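Uricase (Arthrobacter globiformis, PDB 2YZC) catalyses the oxidation of uric acid by molecular oxygen to 5-hydroxyisourate, which is processed further to (S)-allantoin. Local coordinates at residues T104-D116 with R127-G141. Residues are numbered along the deposited sequence; the frame is centred on the assembly and turned at random.
Sequences TGGRWAAQQFFWD and RNKSEVRTAVLEISG
R107 and E138 face each other as a non-hydrogen-bonded pair in an antiparallel beta ladder, where strand 104-116 runs beside strand 131-140 in the curved sheet of the tunnelling fold (T-fold) of uricase. With CG anti to the backbone N (chi1 -177°) and the chain extended to NE, R107 lies across its two neighbours: CB and CG rest on E138 CG, CD passes E138 OE1, and NE approaches V136 CG1. That methyl sits over the guanidinium face, 3.4 Å from R107 CZ and 3.5 Å from R107 NH2, while R107 NH1 reaches E138 OE1 at 2.7 Å in a salt bridge and also bonds I294 O. E138 OE1 lies near the guanidinium plane but is met from above the carboxylate plane; it also bridges to R49. Were R107 replaced by alanine, E138 OE1 would probably lose one of its cationic partners and V136 CG1 the guanidinium packed against it. On the other face, W108 CZ3 packs against I139 CD1 at 3.7 Å, beside helix 85-99. Ahead of the corner at S130, strand 127-129 pairs with the C-terminal end of 104-116, and R127 CG makes a CH-pi contact over the six-membered ring of W115. A water bridges the divergence, accepting from F114 N at 2.9 Å and donating to N128 O and E131 O, each at 2.7 Å.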
loop_
_atom_site.group_PDB
_atom_site.type_symbol
_atom_site.label_atom_id
_atom_site.label_comp_id
_atom_site.label_asym_id
_atom_site.label_seq_id
_atom_site.Cartn_x
_atom_site.Cartn_y
_atom_site.Cartn_z
ATOM N N THR A 104 -23.814 26.061 -4.776
ATOM C CA THR A 104 -23.105 27.278 -5.157
ATOM C C THR A 104 -21.700 27.063 -5.699
ATOM O O THR A 104 -21.086 27.984 -6.237
ATOM C CB THR A 104 -23.018 28.241 -3.960
ATOM O OG1 THR A 104 -22.393 27.575 -2.856
ATOM C CG2 THR A 104 -24.404 28.690 -3.540
ATOM N N GLY A 105 -21.192 25.846 -5.563
ATOM C CA GLY A 105 -19.855 25.561 -6.045
ATOM C C GLY A 105 -19.488 24.124 -5.759
ATOM O O GLY A 105 -20.364 23.285 -5.553
ATOM N N GLY A 106 -18.195 23.835 -5.748
ATOM C CA GLY A 106 -17.765 22.477 -5.484
ATOM C C GLY A 106 -16.312 22.260 -5.832
ATOM O O GLY A 106 -15.580 23.202 -6.138
ATOM N N ARG A 107 -15.895 21.001 -5.785
ATOM C CA ARG A 107 -14.523 20.637 -6.089
ATOM C C ARG A 107 -14.553 19.333 -6.882
ATOM O O ARG A 107 -15.085 18.325 -6.419
ATOM C CB ARG A 107 -13.735 20.447 -4.787
ATOM C CG ARG A 107 -12.255 20.130 -4.975
ATOM C CD ARG A 107 -11.600 19.807 -3.637
ATOM N NE ARG A 107 -10.185 19.457 -3.772
ATOM C CZ ARG A 107 -9.184 20.334 -3.825
ATOM N NH1 ARG A 107 -9.420 21.642 -3.752
ATOM N NH2 ARG A 107 -7.935 19.899 -3.954
ATOM N N TRP A 108 -14.012 19.368 -8.090
ATOM C CA TRP A 108 -13.973 18.186 -8.936
ATOM C C TRP A 108 -12.510 17.921 -9.236
ATOM O O TRP A 108 -11.771 18.824 -9.636
ATOM C CB TRP A 108 -14.774 18.432 -10.215
ATOM C CG TRP A 108 -16.233 18.620 -9.915
ATOM C CD1 TRP A 108 -17.188 17.642 -9.828
ATOM C CD2 TRP A 108 -16.877 19.841 -9.535
ATOM N NE1 TRP A 108 -18.386 18.181 -9.411
ATOM C CE2 TRP A 108 -18.220 19.529 -9.224
ATOM C CE3 TRP A 108 -16.448 21.172 -9.422
ATOM C CZ2 TRP A 108 -19.139 20.501 -8.807
ATOM C CZ3 TRP A 108 -17.362 22.135 -9.006
ATOM C CH2 TRP A 108 -18.691 21.792 -8.704
ATOM N N ALA A 109 -12.089 16.680 -9.026
ATOM C CA ALA A 109 -10.698 16.328 -9.242
ATOM C C ALA A 109 -10.546 15.014 -9.978
ATOM O O ALA A 109 -11.468 14.192 -10.032
ATOM C CB ALA A 109 -9.971 16.269 -7.904
ATOM N N ALA A 110 -9.367 14.815 -10.550
ATOM C CA ALA A 110 -9.109 13.590 -11.277
ATOM C C ALA A 110 -7.636 13.292 -11.409
ATOM O O ALA A 110 -6.793 14.191 -11.424
ATOM C CB ALA A 110 -9.736 13.660 -12.669
ATOM N N GLN A 111 -7.345 12.003 -11.465
ATOM C CA GLN A 111 -6.002 11.520 -11.683
ATOM C C GLN A 111 -6.140 10.958 -13.090
ATOM O O GLN A 111 -7.182 10.389 -13.431
ATOM C CB GLN A 111 -5.652 10.405 -10.697
ATOM C CG GLN A 111 -5.300 10.908 -9.306
ATOM C CD GLN A 111 -5.100 9.779 -8.317
ATOM O OE1 GLN A 111 -4.307 9.889 -7.379
ATOM N NE2 GLN A 111 -5.825 8.692 -8.510
ATOM N N GLN A 112 -5.119 11.158 -13.916
ATOM C CA GLN A 112 -5.133 10.649 -15.283
ATOM C C GLN A 112 -3.986 9.665 -15.387
ATOM O O GLN A 112 -2.853 9.988 -15.020
ATOM C CB GLN A 112 -4.926 11.777 -16.295
ATOM C CG GLN A 112 -5.001 11.317 -17.753
ATOM C CD GLN A 112 -4.770 12.449 -18.736
ATOM O OE1 GLN A 112 -5.168 13.582 -18.493
ATOM N NE2 GLN A 112 -4.132 12.140 -19.862
ATOM N N PHE A 113 -4.288 8.467 -15.880
ATOM C CA PHE A 113 -3.297 7.415 -16.032
ATOM C C PHE A 113 -2.927 7.271 -17.500
ATOM O O PHE A 113 -3.799 7.233 -18.373
ATOM C CB PHE A 113 -3.854 6.101 -15.483
ATOM C CG PHE A 113 -4.391 6.218 -14.084
ATOM C CD1 PHE A 113 -5.748 6.070 -13.830
ATOM C CD2 PHE A 113 -3.542 6.525 -13.026
ATOM C CE1 PHE A 113 -6.258 6.229 -12.538
ATOM C CE2 PHE A 113 -4.038 6.688 -11.732
ATOM C CZ PHE A 113 -5.399 6.540 -11.490
ATOM N N PHE A 114 -1.631 7.186 -17.769
ATOM C CA PHE A 114 -1.156 7.084 -19.139
ATOM C C PHE A 114 -0.978 5.666 -19.657
ATOM O O PHE A 114 -0.615 4.753 -18.910
ATOM C CB PHE A 114 0.158 7.851 -19.291
ATOM C CG PHE A 114 0.034 9.318 -18.982
ATOM C CD1 PHE A 114 0.542 9.842 -17.799
ATOM C CD2 PHE A 114 -0.626 10.170 -19.863
ATOM C CE1 PHE A 114 0.393 11.199 -17.496
ATOM C CE2 PHE A 114 -0.783 11.526 -19.570
ATOM C CZ PHE A 114 -0.272 12.040 -18.385
ATOM N N TRP A 115 -1.236 5.508 -20.954
ATOM C CA TRP A 115 -1.111 4.234 -21.639
ATOM C C TRP A 115 -0.310 4.422 -22.926
ATOM O O TRP A 115 -0.396 5.466 -23.579
ATOM C CB TRP A 115 -2.489 3.674 -22.011
ATOM C CG TRP A 115 -3.325 3.222 -20.848
ATOM C CD1 TRP A 115 -4.123 3.997 -20.055
ATOM C CD2 TRP A 115 -3.444 1.883 -20.352
ATOM N NE1 TRP A 115 -4.733 3.224 -19.098
ATOM C CE2 TRP A 115 -4.337 1.922 -19.256
ATOM C CE3 TRP A 115 -2.885 0.653 -20.727
ATOM C CZ2 TRP A 115 -4.684 0.778 -18.529
ATOM C CZ3 TRP A 115 -3.230 -0.488 -20.001
ATOM C CH2 TRP A 115 -4.121 -0.415 -18.915
ATOM N N ASP A 116 0.469 3.407 -23.277
ATOM C CA ASP A 116 1.254 3.422 -24.506
ATOM C C ASP A 116 0.763 2.254 -25.349
ATOM O O ASP A 116 0.333 1.239 -24.807
ATOM C CB ASP A 116 2.744 3.223 -24.213
ATOM C CG ASP A 116 3.319 4.322 -23.345
ATOM O OD1 ASP A 116 3.053 5.508 -23.634
ATOM O OD2 ASP A 116 4.042 3.998 -22.382
ATOM N N ARG A 127 0.310 0.041 -19.636
ATOM C CA ARG A 127 0.313 1.211 -18.771
ATOM C C ARG A 127 1.695 1.811 -18.545
ATOM O O ARG A 127 2.671 1.093 -18.352
ATOM C CB ARG A 127 -0.327 0.862 -17.420
ATOM C CG ARG A 127 -1.672 1.544 -17.185
ATOM C CD ARG A 127 -1.516 2.833 -16.385
ATOM N NE ARG A 127 -1.766 2.583 -14.967
ATOM C CZ ARG A 127 -1.404 3.397 -13.984
ATOM N NH1 ARG A 127 -1.684 3.075 -12.726
ATOM N NH2 ARG A 127 -0.755 4.523 -14.250
ATOM N N ASN A 128 1.765 3.138 -18.616
ATOM C CA ASN A 128 2.999 3.873 -18.351
ATOM C C ASN A 128 2.755 4.332 -16.920
ATOM O O ASN A 128 1.983 5.260 -16.688
ATOM C CB ASN A 128 3.135 5.090 -19.275
ATOM C CG ASN A 128 4.271 6.026 -18.854
ATOM O OD1 ASN A 128 5.052 5.716 -17.949
ATOM N ND2 ASN A 128 4.365 7.175 -19.516
ATOM N N LYS A 129 3.388 3.663 -15.967
ATOM C CA LYS A 129 3.188 3.975 -14.554
ATOM C C LYS A 129 4.214 4.935 -13.960
ATOM O O LYS A 129 4.214 5.170 -12.753
ATOM C CB LYS A 129 3.207 2.677 -13.744
ATOM C CG LYS A 129 2.221 1.607 -14.225
ATOM C CD LYS A 129 2.236 0.398 -13.294
ATOM C CE LYS A 129 1.176 -0.632 -13.681
ATOM N NZ LYS A 129 1.247 -1.840 -12.808
ATOM N N SER A 130 5.067 5.503 -14.803
ATOM C CA SER A 130 6.126 6.384 -14.317
ATOM C C SER A 130 5.707 7.741 -13.771
ATOM O O SER A 130 6.513 8.437 -13.163
ATOM C CB SER A 130 7.179 6.548 -15.409
ATOM O OG SER A 130 7.682 5.265 -15.749
ATOM N N GLU A 131 4.448 8.108 -13.982
ATOM C CA GLU A 131 3.928 9.367 -13.471
ATOM C C GLU A 131 2.411 9.351 -13.561
ATOM O O GLU A 131 1.839 8.599 -14.343
ATOM C CB GLU A 131 4.461 10.549 -14.281
ATOM C CG GLU A 131 3.899 10.624 -15.688
ATOM C CD GLU A 131 4.621 11.632 -16.552
ATOM O OE1 GLU A 131 5.853 11.489 -16.727
ATOM O OE2 GLU A 131 3.956 12.564 -17.058
ATOM N N VAL A 132 1.777 10.185 -12.747
ATOM C CA VAL A 132 0.332 10.316 -12.735
ATOM C C VAL A 132 0.045 11.807 -12.838
ATOM O O VAL A 132 0.664 12.618 -12.140
ATOM C CB VAL A 132 -0.286 9.773 -11.433
ATOM C CG1 VAL A 132 -1.779 10.070 -11.406
ATOM C CG2 VAL A 132 -0.058 8.258 -11.336
ATOM N N ARG A 133 -0.880 12.157 -13.724
ATOM C CA ARG A 133 -1.265 13.545 -13.933
ATOM C C ARG A 133 -2.521 13.840 -13.118
ATOM O O ARG A 133 -3.419 12.998 -13.021
ATOM C CB ARG A 133 -1.515 13.782 -15.423
ATOM C CG ARG A 133 -2.146 15.123 -15.781
ATOM C CD ARG A 133 -2.213 15.271 -17.295
ATOM N NE ARG A 133 -2.985 16.438 -17.707
ATOM C CZ ARG A 133 -3.194 16.785 -18.973
ATOM N NH1 ARG A 133 -2.680 16.056 -19.958
ATOM N NH2 ARG A 133 -3.936 17.850 -19.257
ATOM N N THR A 134 -2.580 15.032 -12.529
ATOM C CA THR A 134 -3.726 15.406 -11.720
ATOM C C THR A 134 -4.329 16.735 -12.155
ATOM O O THR A 134 -3.666 17.563 -12.777
ATOM C CB THR A 134 -3.343 15.528 -10.227
ATOM O OG1 THR A 134 -2.443 16.632 -10.050
ATOM C CG2 THR A 134 -2.667 14.254 -9.742
ATOM N N ALA A 135 -5.599 16.925 -11.819
ATOM C CA ALA A 135 -6.302 18.161 -12.128
ATOM C C ALA A 135 -7.360 18.355 -11.055
ATOM O O ALA A 135 -8.020 17.403 -10.636
ATOM C CB ALA A 135 -6.952 18.086 -13.515
ATOM N N VAL A 136 -7.502 19.591 -10.595
ATOM C CA VAL A 136 -8.486 19.919 -9.579
ATOM C C VAL A 136 -9.168 21.194 -10.018
ATOM O O VAL A 136 -8.505 22.167 -10.381
ATOM C CB VAL A 136 -7.838 20.181 -8.197
ATOM C CG1 VAL A 136 -8.891 20.687 -7.220
ATOM C CG2 VAL A 136 -7.198 18.903 -7.659
ATOM N N LEU A 137 -10.494 21.175 -10.008
ATOM C CA LEU A 137 -11.275 22.346 -10.370
ATOM C C LEU A 137 -12.121 22.723 -9.172
ATOM O O LEU A 137 -12.722 21.858 -8.537
ATOM C CB LEU A 137 -12.216 22.045 -11.552
ATOM C CG LEU A 137 -13.381 23.040 -11.715
ATOM C CD1 LEU A 137 -12.861 24.383 -12.215
ATOM C CD2 LEU A 137 -14.416 22.481 -12.693
ATOM N N GLU A 138 -12.138 24.006 -8.833
ATOM C CA GLU A 138 -12.990 24.466 -7.755
ATOM C C GLU A 138 -13.813 25.610 -8.313
ATOM O O GLU A 138 -13.280 26.508 -8.962
ATOM C CB GLU A 138 -12.190 24.938 -6.534
ATOM C CG GLU A 138 -11.840 23.815 -5.559
ATOM C CD GLU A 138 -11.620 24.301 -4.130
ATOM O OE1 GLU A 138 -11.285 23.463 -3.261
ATOM O OE2 GLU A 138 -11.786 25.515 -3.869
ATOM N N ILE A 139 -15.119 25.552 -8.091
ATOM C CA ILE A 139 -16.014 26.599 -8.555
ATOM C C ILE A 139 -16.574 27.313 -7.338
ATOM O O ILE A 139 -17.004 26.680 -6.370
ATOM C CB ILE A 139 -17.200 26.038 -9.380
ATOM C CG1 ILE A 139 -16.700 25.476 -10.712
ATOM C CG2 ILE A 139 -18.218 27.148 -9.646
ATOM C CD1 ILE A 139 -17.801 24.830 -11.557
ATOM N N SER A 140 -16.545 28.639 -7.390
ATOM C CA SER A 140 -17.065 29.472 -6.323
ATOM C C SER A 140 -17.805 30.575 -7.061
ATOM O O SER A 140 -17.190 31.515 -7.563
ATOM C CB SER A 140 -15.923 30.058 -5.494
ATOM O OG SER A 140 -16.422 30.837 -4.421
ATOM N N GLY A 141 -19.123 30.445 -7.148
ATOM C CA GLY A 141 -19.901 31.436 -7.863
ATOM C C GLY A 141 -19.563 31.311 -9.334
ATOM O O GLY A 141 -19.665 30.225 -9.906
HETATM O O HOH W 1 0.141 6.833 -15.543
HETATM O O HOH W 2 2.848 7.631 -22.004
#